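Local coordinates for betaine aldehyde dehydrogenase (Staphylococcus aureus subsp. aureus COL, PDB 4QTO), which catalyses the NAD-dependent oxidation of betaine aldehyde to glycine betaine, at residues Val174-Pro179 and Glu498-Ser503. Numbering follows the deposited sequence. Where two conformers were deposited one is given.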
loop_
_atom_site.group_PDB
_atom_site.type_symbol
_atom_site.label_atom_id
_atom_site.label_comp_id
_atom_site.label_asym_id
_atom_site.label_seq_id
_atom_site.Cartn_x
_atom_site.Cartn_y
_atom_site.Cartn_z
ATOM N N VAL A 174 -23.195 -11.163 4.842
ATOM C CA VAL A 174 -22.867 -11.696 3.536
ATOM C C VAL A 174 -23.524 -13.049 3.304
ATOM O O VAL A 174 -23.563 -13.879 4.223
ATOM C CB VAL A 174 -21.349 -11.904 3.371
ATOM C CG1 VAL A 174 -21.034 -12.352 1.943
ATOM C CG2 VAL A 174 -20.593 -10.630 3.730
ATOM N N THR A 175 -24.042 -13.255 2.098
ATOM C CA THR A 175 -24.591 -14.555 1.697
ATOM C C THR A 175 -23.560 -15.156 0.729
ATOM O O THR A 175 -22.951 -14.459 -0.106
ATOM C CB THR A 175 -25.994 -14.507 1.140
ATOM O OG1 THR A 175 -26.030 -13.623 0.039
ATOM C CG2 THR A 175 -26.972 -14.072 2.228
ATOM N N GLN A 176 -23.354 -16.461 0.852
ATOM C CA GLN A 176 -22.283 -17.148 0.158
ATOM C C GLN A 176 -22.850 -18.436 -0.430
ATOM O O GLN A 176 -23.373 -19.264 0.314
ATOM C CB GLN A 176 -21.136 -17.435 1.123
ATOM C CG GLN A 176 -20.538 -16.164 1.732
ATOM C CD GLN A 176 -19.513 -16.412 2.812
ATOM O OE1 GLN A 176 -19.614 -17.350 3.585
ATOM N NE2 GLN A 176 -18.524 -15.530 2.871
ATOM N N ILE A 177 -22.724 -18.597 -1.737
ATOM C CA ILE A 177 -23.315 -19.759 -2.465
ATOM C C ILE A 177 -22.186 -20.402 -3.246
ATOM O O ILE A 177 -21.525 -19.749 -4.053
ATOM C CB ILE A 177 -24.459 -19.303 -3.384
ATOM C CG1 ILE A 177 -25.576 -18.676 -2.541
ATOM C CG2 ILE A 177 -24.956 -20.464 -4.208
ATOM C CD1 ILE A 177 -26.625 -17.939 -3.359
ATOM N N THR A 178 -21.906 -21.674 -2.937
ATOM C CA THR A 178 -20.775 -22.384 -3.490
ATOM C C THR A 178 -21.166 -23.510 -4.456
ATOM O O THR A 178 -22.312 -23.999 -4.440
ATOM C CB THR A 178 -19.908 -22.942 -2.344
ATOM O OG1 THR A 178 -20.768 -23.614 -1.420
ATOM C CG2 THR A 178 -19.227 -21.826 -1.592
ATOM N N PRO A 179 -20.219 -23.926 -5.309
ATOM C CA PRO A 179 -20.481 -24.926 -6.365
ATOM C C PRO A 179 -20.165 -26.348 -5.952
ATOM O O PRO A 179 -19.564 -26.603 -4.891
ATOM C CB PRO A 179 -19.513 -24.476 -7.468
ATOM C CG PRO A 179 -18.347 -24.071 -6.704
ATOM C CD PRO A 179 -18.862 -23.376 -5.472
ATOM N N GLU A 498 -10.764 -7.458 0.474
ATOM C CA GLU A 498 -11.453 -6.183 0.247
ATOM C C GLU A 498 -12.921 -6.295 -0.137
ATOM O O GLU A 498 -13.689 -5.375 0.108
ATOM C CB GLU A 498 -10.680 -5.333 -0.770
ATOM C CG GLU A 498 -9.359 -4.875 -0.188
ATOM C CD GLU A 498 -8.427 -4.165 -1.164
ATOM O OE1 GLU A 498 -8.729 -4.066 -2.371
ATOM O OE2 GLU A 498 -7.371 -3.721 -0.687
ATOM N N GLU A 499 -13.331 -7.430 -0.699
ATOM C CA GLU A 499 -14.728 -7.637 -1.029
ATOM C C GLU A 499 -15.554 -7.629 0.259
ATOM O O GLU A 499 -16.747 -7.271 0.238
ATOM C CB GLU A 499 -15.032 -8.973 -1.709
ATOM C CG GLU A 499 -14.336 -9.176 -3.041
ATOM C CD GLU A 499 -14.921 -8.376 -4.189
ATOM O OE1 GLU A 499 -16.108 -7.956 -4.083
ATOM O OE2 GLU A 499 -14.143 -8.154 -5.185
ATOM N N TYR A 500 -14.906 -7.992 1.386
ATOM C CA TYR A 500 -15.558 -8.115 2.682
ATOM C C TYR A 500 -15.397 -6.884 3.574
ATOM O O TYR A 500 -15.748 -6.936 4.766
ATOM C CB TYR A 500 -15.107 -9.409 3.388
ATOM C CG TYR A 500 -15.635 -10.643 2.656
ATOM C CD1 TYR A 500 -14.932 -11.246 1.619
ATOM C CD2 TYR A 500 -16.871 -11.169 2.979
ATOM C CE1 TYR A 500 -15.474 -12.302 0.901
ATOM C CE2 TYR A 500 -17.414 -12.227 2.278
ATOM C CZ TYR A 500 -16.717 -12.790 1.249
ATOM O OH TYR A 500 -17.260 -13.845 0.527
ATOM N N LEU A 501 -14.886 -5.794 2.997
ATOM C CA LEU A 501 -14.712 -4.552 3.701
ATOM C C LEU A 501 -15.509 -3.447 3.009
ATOM O O LEU A 501 -15.826 -3.520 1.803
ATOM C CB LEU A 501 -13.232 -4.136 3.700
ATOM C CG LEU A 501 -12.317 -5.088 4.484
ATOM C CD1 LEU A 501 -10.864 -4.705 4.241
ATOM C CD2 LEU A 501 -12.652 -5.016 5.954
ATOM N N VAL A 502 -15.773 -2.400 3.782
ATOM C CA VAL A 502 -16.408 -1.187 3.260
ATOM C C VAL A 502 -15.614 -0.004 3.830
ATOM O O VAL A 502 -15.163 -0.049 4.980
ATOM C CB VAL A 502 -17.893 -1.103 3.612
ATOM C CG1 VAL A 502 -18.143 -1.140 5.111
ATOM C CG2 VAL A 502 -18.536 0.107 2.943
ATOM N N SER A 503 -15.418 1.024 3.005
ATOM C CA SER A 503 -14.676 2.216 3.441
ATOM C C SER A 503 -15.619 3.282 3.965
ATOM O O SER A 503 -16.666 3.554 3.375
ATOM C CB SER A 503 -13.927 2.826 2.259
ATOM O OG SER A 503 -12.916 1.963 1.786
#
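Tyr-500 reaches across to the end of strand 162-177 and meets two residues there, Val-174 and Gln-176. Its backbone stays well back: the nearest CA pair, Val-174 and Tyr-500, is 8.2 Å apart. The ring bridges that gap. It extends from the type I turn Glu-498 to Leu-501, whose closing bond runs from Leu-501 N to Glu-498 O. Both methyls of Val-174 come from one side of the ring plane, near the CD2 and CE2 atoms. CG1 lies 3.6 Å from Tyr-500 CE2, and CG2 is 3.8 Å from Tyr-500 CD2. The two side chains cross at about a right angle.

Strand 162-177 belongs to the mixed sheet of the Rossmann-type NAD-binding domain of the aldehyde dehydrogenase fold. Its end, from Val-174 to Gln-176, lies between strands 200-204 and 252-256, bonded through the backbone to both. Strand 501-509, which starts at Leu-501, pairs antiparallel with 162-177. Helix 183-197 follows strand 162-177, and its Pro-193 and Ala-194 also touch the tyrosine side chain.

Further along the strand, Gln-176 stretches out beyond CG (chi2 173°) and brings its amide to the phenol end. Gln-176 NE2 lies on the other side of the ring plane from the valine methyls. It donates a hydrogen bond to Tyr-500 OH at 3.2 Å. The bond is bent, with an angle of 144° at the hydrogen. The hydroxyl is tilted 22° from the amide plane. The same NE2 also makes a weak hydrogen bond to Lys-190 O of helix 183-197.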